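Local coordinates for protein gene activator AphA (Vibrio cholerae, PDB 1YG2) that activates virulence genes as a winged-helix transcription factor of the PadR-like family, presumably by binding promoter DNA as a dimer, at the interface of chains A and B. Coordinates in Å, arbitrary orientation; residue numbers count along the deposited sequence, not the author numbering. Chains: chain A/B, gene activator AphA.

Contact 1: the interface of chains A and B. Residues chain A 2, 33, 82, 85, 87; chain B 95, 98-99.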
# COMPACT_ATOMS: atom_id res chain seq x y z
N SER A 2 -7.30 9.89 -9.39
CA SER A 2 -6.62 8.94 -10.30
C SER A 2 -5.70 9.67 -11.28
O SER A 2 -5.43 10.86 -11.11
CB SER A 2 -7.67 8.11 -11.05
OG SER A 2 -8.72 8.93 -11.51
N TRP A 33 3.33 8.82 -8.03
CA TRP A 33 2.45 8.25 -9.03
C TRP A 33 3.25 7.76 -10.24
O TRP A 33 3.87 8.54 -10.96
CB TRP A 33 1.39 9.27 -9.46
CG TRP A 33 0.22 8.63 -10.09
CD1 TRP A 33 0.12 8.16 -11.36
CD2 TRP A 33 -1.00 8.28 -9.44
NE1 TRP A 33 -1.09 7.54 -11.55
CE2 TRP A 33 -1.80 7.60 -10.37
CE3 TRP A 33 -1.50 8.47 -8.14
CZ2 TRP A 33 -3.08 7.11 -10.07
CZ3 TRP A 33 -2.77 7.99 -7.83
CH2 TRP A 33 -3.54 7.32 -8.79
N TRP A 82 -13.03 15.77 -7.03
CA TRP A 82 -12.14 14.70 -6.63
C TRP A 82 -11.55 15.03 -5.26
O TRP A 82 -11.57 14.22 -4.34
CB TRP A 82 -11.02 14.58 -7.65
CG TRP A 82 -9.86 13.73 -7.25
CD1 TRP A 82 -9.85 12.38 -7.08
CD2 TRP A 82 -8.52 14.17 -7.03
NE1 TRP A 82 -8.58 11.94 -6.78
CE2 TRP A 82 -7.74 13.03 -6.74
CE3 TRP A 82 -7.89 15.42 -7.06
CZ2 TRP A 82 -6.37 13.10 -6.47
CZ3 TRP A 82 -6.53 15.50 -6.79
CH2 TRP A 82 -5.78 14.33 -6.51
N GLN A 85 -13.88 14.72 -2.20
CA GLN A 85 -14.21 13.35 -1.83
C GLN A 85 -13.21 12.83 -0.81
O GLN A 85 -12.01 13.05 -0.93
CB GLN A 85 -14.19 12.43 -3.05
CG GLN A 85 -15.26 12.74 -4.07
CD GLN A 85 -15.30 11.71 -5.17
OE1 GLN A 85 -14.30 11.45 -5.84
NE2 GLN A 85 -16.47 11.10 -5.36
N THR A 87 -10.62 10.65 1.06
CA THR A 87 -9.62 9.71 0.61
C THR A 87 -9.29 8.85 1.82
O THR A 87 -8.99 9.37 2.90
CB THR A 87 -8.36 10.44 0.11
OG1 THR A 87 -7.26 9.54 0.07
CG2 THR A 87 -8.04 11.62 1.02
N GLU B 95 -2.69 8.14 -3.30
CA GLU B 95 -3.79 9.09 -3.33
C GLU B 95 -3.58 10.27 -2.40
O GLU B 95 -3.95 11.40 -2.72
CB GLU B 95 -5.10 8.38 -2.98
CG GLU B 95 -6.33 9.17 -3.37
CD GLU B 95 -6.58 9.18 -4.87
OE1 GLU B 95 -5.66 8.80 -5.63
OE2 GLU B 95 -7.69 9.57 -5.28
N ALA B 98 -1.14 12.51 -4.04
CA ALA B 98 -1.81 13.13 -5.17
C ALA B 98 -2.68 14.30 -4.71
O ALA B 98 -2.69 15.35 -5.33
CB ALA B 98 -2.65 12.09 -5.90
N LYS B 99 -3.42 14.12 -3.62
CA LYS B 99 -4.27 15.19 -3.10
C LYS B 99 -3.39 16.32 -2.56
O LYS B 99 -3.69 17.50 -2.74
CB LYS B 99 -5.17 14.67 -1.97
CG LYS B 99 -6.23 13.66 -2.39
CD LYS B 99 -7.38 14.29 -3.14
CE LYS B 99 -8.49 13.27 -3.46
NZ LYS B 99 -9.30 12.88 -2.28
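The ammonium NZ of B:Lys99 is held by backbone carbonyls of chain A: it bonds A:Gln85 O at 3.0 Å and, more weakly, A:Trp82 O at 3.3 Å. At A:Gln85 the C=O...N angle is 155°, with the donor tilted out of the carbonyl plane. On its way there the lysine side chain lies across one face of the A:Trp82 indole, CE 3.5 Å from the centroid of the five-membered ring and CD 3.6 Å from that of the six-membered ring. Bends at chi2 (-74°) and chi4 (74°) lay the methylenes on the ring and turn NZ to the carbonyls beyond it. The indole N-H of A:Trp82 is taken by the B:Glu95 carboxylate, NE1 to OE2 2.9 Å; the ring and carboxylate planes are perpendicular, and the N-H comes from above the carboxylate plane. The other carboxylate oxygen, OE1, lies 3.7 Å from A:Trp33 CZ3. At the far edge of the indole, in its plane, stands B:Ala98 O, while the methyl of B:Ala98 packs by CZ2. A:Thr87 CB and CG2 meet the lysine tip, and its OG1 faces B:Glu95 CG. One turn of helix 95-101 of chain B thus clasps A:Trp82 near the C-terminal end of helix 73-84, tying the winged-helix domain of one subunit to its partner, with A:Ser2 and A:Trp33 on the flank.

Contact 2: the interface of chains A and B. Residues chain A 100-102, 104; chain B 9, 13, 146, 149.
B:Leu149, on the long C-terminal helix 145-177, fills the tight side of this contact against the end of helix 95-101 of chain A. Its CD2 methyl meets CD2 of A:Leu100 at 3.6 Å, the two side chains crossing obliquely, while CD1 reaches CB of A:Ser104 at 3.8 Å. A:Met101 runs past the leucine in the opposite direction and lays its sulfur SD 3.7 Å from B:Leu149 CB. Bends at chi2 (-49°) and chi3 (-52°) fold the thioether back, carrying its terminal methyl CE to the amide of B:Gln146, whose side chain it crosses at about a right angle. On another flank, B:Thr9 of helix 3-13 presses its CG2 methyl against A:Ala102 CA at 3.6 Å; that methyl is anti to the backbone N, with OG1 turned toward the alanine CB. Contact is sparser toward B:Thr13, whose CG2 lies 3.6 Å from A:Ser104 OG. The hydrated part lies between B:Gln146, B:Thr9 and A:Met101, where an ordered water bridges the subunits, linking the side-chain amide of B:Gln146 to the backbone of A:Met101: NE2 lies 2.8 Å from the water with a nearly straight N-H (164°), and the same water stands 3.2 Å from A:Met101 O.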
# COMPACT_ATOMS: atom_id res chain seq x y z
N LEU A 100 4.18 -15.17 4.00
CA LEU A 100 4.87 -15.49 5.25
C LEU A 100 4.10 -16.57 6.00
O LEU A 100 4.67 -17.56 6.44
CB LEU A 100 4.98 -14.25 6.13
CG LEU A 100 6.23 -13.98 6.97
CD1 LEU A 100 5.77 -13.39 8.28
CD2 LEU A 100 7.06 -15.25 7.22
N MET A 101 2.79 -16.38 6.15
CA MET A 101 2.01 -17.37 6.87
C MET A 101 2.06 -18.75 6.24
O MET A 101 1.95 -19.76 6.93
CB MET A 101 0.55 -16.92 6.99
CG MET A 101 0.35 -15.70 7.89
SD MET A 101 1.18 -15.83 9.51
CE MET A 101 0.59 -17.40 10.09
N ALA A 102 2.23 -18.81 4.93
CA ALA A 102 2.28 -20.10 4.26
C ALA A 102 3.63 -20.76 4.49
O ALA A 102 3.84 -21.90 4.10
CB ALA A 102 2.04 -19.92 2.75
N SER A 104 4.65 -21.82 7.13
CA SER A 104 4.48 -22.87 8.12
C SER A 104 4.22 -24.21 7.42
O SER A 104 4.44 -25.27 7.99
CB SER A 104 3.31 -22.56 9.05
OG SER A 104 2.07 -22.92 8.44
N THR B 9 -3.94 -21.81 2.87
CA THR B 9 -2.88 -21.84 3.87
C THR B 9 -3.42 -22.39 5.19
O THR B 9 -2.79 -23.23 5.84
CB THR B 9 -2.32 -20.44 4.13
OG1 THR B 9 -1.86 -19.88 2.89
CG2 THR B 9 -1.17 -20.49 5.13
N THR B 13 -2.45 -26.74 7.21
CA THR B 13 -1.96 -27.24 8.48
C THR B 13 -2.93 -28.28 9.04
O THR B 13 -2.51 -29.30 9.57
CB THR B 13 -1.78 -26.10 9.50
OG1 THR B 13 -3.04 -25.48 9.76
CG2 THR B 13 -0.84 -25.05 8.95
N GLN B 146 4.14 -20.94 14.63
CA GLN B 146 2.92 -20.34 14.12
C GLN B 146 2.67 -18.96 14.75
O GLN B 146 2.19 -18.04 14.08
CB GLN B 146 1.74 -21.27 14.42
CG GLN B 146 0.44 -20.91 13.74
CD GLN B 146 0.58 -20.81 12.23
OE1 GLN B 146 1.52 -21.34 11.64
NE2 GLN B 146 -0.36 -20.13 11.59
N LEU B 149 5.10 -16.22 13.42
CA LEU B 149 4.66 -15.79 12.10
C LEU B 149 3.52 -14.77 12.25
O LEU B 149 3.55 -13.70 11.64
CB LEU B 149 4.18 -16.99 11.28
CG LEU B 149 5.25 -18.01 10.88
CD1 LEU B 149 4.61 -19.09 10.00
CD2 LEU B 149 6.38 -17.32 10.14
O HOH W 1 -0.66 -20.20 8.80

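Contact 3: the interface of chains A and B. Residues chain A 83-87; chain B 99, 111, 114.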
# COMPACT_ATOMS: atom_id res chain seq x y z
N PHE A 83 -11.05 16.25 -5.16
CA PHE A 83 -10.43 16.77 -3.96
C PHE A 83 -11.32 16.73 -2.73
O PHE A 83 -10.85 16.40 -1.64
CB PHE A 83 -9.99 18.22 -4.20
CG PHE A 83 -9.02 18.73 -3.18
CD1 PHE A 83 -7.66 18.47 -3.30
CD2 PHE A 83 -9.46 19.47 -2.09
CE1 PHE A 83 -6.75 18.94 -2.36
CE2 PHE A 83 -8.56 19.95 -1.14
CZ PHE A 83 -7.20 19.68 -1.27
N ASP A 84 -12.59 17.07 -2.90
CA ASP A 84 -13.52 17.08 -1.78
C ASP A 84 -13.88 15.69 -1.29
O ASP A 84 -14.16 15.50 -0.11
CB ASP A 84 -14.81 17.83 -2.15
CG ASP A 84 -14.57 19.29 -2.45
OD1 ASP A 84 -13.79 19.93 -1.71
OD2 ASP A 84 -15.17 19.82 -3.41
N GLN A 85 -13.88 14.72 -2.20
CA GLN A 85 -14.21 13.35 -1.83
C GLN A 85 -13.21 12.83 -0.81
O GLN A 85 -12.01 13.05 -0.93
CB GLN A 85 -14.19 12.43 -3.05
CG GLN A 85 -15.26 12.74 -4.07
CD GLN A 85 -15.30 11.71 -5.17
OE1 GLN A 85 -14.30 11.45 -5.84
NE2 GLN A 85 -16.47 11.10 -5.36
N PRO A 86 -13.71 12.13 0.22
CA PRO A 86 -12.83 11.59 1.25
C PRO A 86 -11.88 10.56 0.67
O PRO A 86 -12.27 9.72 -0.14
CB PRO A 86 -13.81 10.98 2.24
CG PRO A 86 -14.89 10.47 1.34
CD PRO A 86 -15.09 11.63 0.39
N THR A 87 -10.62 10.65 1.06
CA THR A 87 -9.62 9.71 0.61
C THR A 87 -9.29 8.85 1.82
O THR A 87 -8.99 9.37 2.90
CB THR A 87 -8.36 10.44 0.11
OG1 THR A 87 -7.26 9.54 0.07
CG2 THR A 87 -8.04 11.62 1.02
N LYS B 99 -3.42 14.12 -3.62
CA LYS B 99 -4.27 15.19 -3.10
C LYS B 99 -3.39 16.32 -2.56
O LYS B 99 -3.69 17.50 -2.74
CB LYS B 99 -5.17 14.67 -1.97
CG LYS B 99 -6.23 13.66 -2.39
CD LYS B 99 -7.38 14.29 -3.14
CE LYS B 99 -8.49 13.27 -3.46
NZ LYS B 99 -9.30 12.88 -2.28
N TYR B 111 -8.83 18.87 2.68
CA TYR B 111 -7.78 17.87 2.77
C TYR B 111 -7.22 17.75 4.18
O TYR B 111 -7.15 16.65 4.74
CB TYR B 111 -6.63 18.20 1.80
CG TYR B 111 -5.59 17.11 1.74
CD1 TYR B 111 -5.94 15.81 1.37
CD2 TYR B 111 -4.27 17.35 2.10
CE1 TYR B 111 -5.01 14.79 1.35
CE2 TYR B 111 -3.32 16.34 2.09
CZ TYR B 111 -3.70 15.06 1.71
OH TYR B 111 -2.77 14.04 1.69
N GLN B 114 -9.48 15.87 6.38
CA GLN B 114 -9.58 14.46 6.04
C GLN B 114 -8.30 13.73 6.47
O GLN B 114 -8.33 12.55 6.80
CB GLN B 114 -9.81 14.29 4.53
CG GLN B 114 -11.16 14.81 4.06
CD GLN B 114 -11.33 14.78 2.55
OE1 GLN B 114 -11.17 13.73 1.91
NE2 GLN B 114 -11.66 15.93 1.97
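The phenyl ring of A:Phe83 enters between two helices of chain B. Its CZ meets B:Tyr111 CB at 3.5 Å; the side chains cross at about a right angle, and the tyrosine meets the ring with its methylene CB. B:Lys99 O lies at the phenyl edge, in the ring plane, 3.4 Å from CE1. With CG anti to the backbone N (chi1 -165°), the ring reaches away from helix 73-84 into this groove. Beside it, the amide of B:Gln114 faces the extended segment that follows the helix. Its OE1 is modelled against A:Gln85 O, two oxygens that can only accept, and very close to A:Pro86 CA, so the setting of the amide is doubtful. The weak bonds that rest on it, NE2 to A:Asp84 O at 3.3 Å and A:Thr87 N to OE1 at 3.2 Å, are equally doubtful. The glutamine chain, extended beyond CG (chi2 174°), carries the amide from helix 108-136 to the segment. Farther out, A:Pro86 restricts the backbone between A:Gln85 and A:Thr87, while the B:Lys99 ammonium holds the segment from its other flank. The site fastens the end of helix 73-84 and the residues after it to the partner's helices, which probably fixes how the winged-helix domain sits on the dimer.

Contact 4: the interface of chains A and B. Residues chain A 140, 148, 151-152; chain B 174, 178.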
# COMPACT_ATOMS: atom_id res chain seq x y z
N PRO A 140 13.32 22.81 4.04
CA PRO A 140 11.99 23.32 3.66
C PRO A 140 11.89 24.84 3.73
O PRO A 140 11.35 25.49 2.84
CB PRO A 140 11.06 22.65 4.67
CG PRO A 140 11.77 21.37 4.98
CD PRO A 140 13.21 21.80 5.10
N ARG A 148 8.00 22.45 -1.18
CA ARG A 148 7.73 21.82 0.11
C ARG A 148 6.76 20.67 -0.09
O ARG A 148 6.87 19.64 0.58
CB ARG A 148 7.15 22.82 1.10
CG ARG A 148 8.13 23.88 1.57
CD ARG A 148 7.70 24.45 2.92
NE ARG A 148 7.70 25.91 2.93
CZ ARG A 148 6.75 26.67 2.39
NH1 ARG A 148 5.70 26.11 1.79
NH2 ARG A 148 6.84 27.99 2.44
N ARG A 151 8.61 17.82 -1.74
CA ARG A 151 9.43 17.27 -0.68
C ARG A 151 8.63 16.30 0.16
O ARG A 151 9.08 15.20 0.47
CB ARG A 151 9.98 18.40 0.21
CG ARG A 151 10.77 17.89 1.41
CD ARG A 151 11.33 19.01 2.28
NE ARG A 151 11.87 18.48 3.54
CZ ARG A 151 11.15 18.27 4.63
NH1 ARG A 151 9.85 18.57 4.64
NH2 ARG A 151 11.72 17.74 5.71
N LEU A 152 7.41 16.69 0.53
CA LEU A 152 6.58 15.81 1.34
C LEU A 152 6.21 14.51 0.61
O LEU A 152 6.21 13.44 1.21
CB LEU A 152 5.33 16.56 1.79
CG LEU A 152 5.59 17.65 2.84
CD1 LEU A 152 4.35 18.52 3.01
CD2 LEU A 152 5.99 17.02 4.17
N GLU B 174 3.35 21.28 7.58
CA GLU B 174 3.58 22.12 6.41
C GLU B 174 2.32 22.87 5.99
O GLU B 174 2.39 24.01 5.55
CB GLU B 174 4.06 21.28 5.24
CG GLU B 174 5.42 20.63 5.43
CD GLU B 174 6.53 21.65 5.63
OE1 GLU B 174 6.61 22.62 4.85
OE2 GLU B 174 7.32 21.46 6.58
N MET B 178 2.73 27.19 5.75
CA MET B 178 2.60 27.76 4.41
C MET B 178 1.54 28.85 4.40
O MET B 178 1.69 29.87 3.74
CB MET B 178 2.21 26.68 3.39
CG MET B 178 0.76 26.20 3.51
SD MET B 178 0.11 25.35 2.03
CE MET B 178 -0.47 26.78 1.06
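Helix 145-177 of each chain supplies the main partners, with A:Arg148, A:Leu152 and B:Glu174 all at helical phi/psi values and B:Glu174 near the C-terminal end of its helix. The methylenes of B:Glu174 lie across the methyls of A:Leu152: the glutamate CG is 3.4 Å from CD1 and 3.9 Å from CD2. A bend at chi2 (-61°) then swings the carboxylate off the leucine toward A:Arg148. There OE1 lies by the arginine methylenes, 3.8 Å from A:Arg148 CB; it is modelled too near CD, so its exact setting is doubtful. The charged groups form a long salt bridge, NE to OE1 4.0 Å, with guanidinium and carboxylate planes 35° apart; at this length the link is probably electrostatic rather than a directed hydrogen bond. A bend at chi3 (-131°) turns the arginine head past the glutamate toward the chain end at B:Met178, which is poorly ordered and adds little. A second arginine, A:Arg151, stands near the other carboxylate oxygen, and its positive charge would probably favour the ionised glutamate. Its NH1 and B:Glu174 OE2 are 4.3 Å apart, opposite charges that are near each other but not in contact.

Contacts 1 and 3 adjoin, their C-alpha centres about 7 Å apart, and share A:Gln85, A:Thr87 and B:Lys99; together they grip the end of helix 73-84 from two directions. Contact 4 lies about 18 Å from contact 1 and 19 Å from contact 3, where the C-terminal helices of both chains meet. Contact 2 is remote, about 35 Å from contact 1 and 42 Å from contact 4, and uses helix 95-101 of chain A, the element that chain B supplies to contact 1. Two-fold symmetry repeats every site, so the subunits interlock along their length, consistent with a stable dimer holding two winged-helix domains apart.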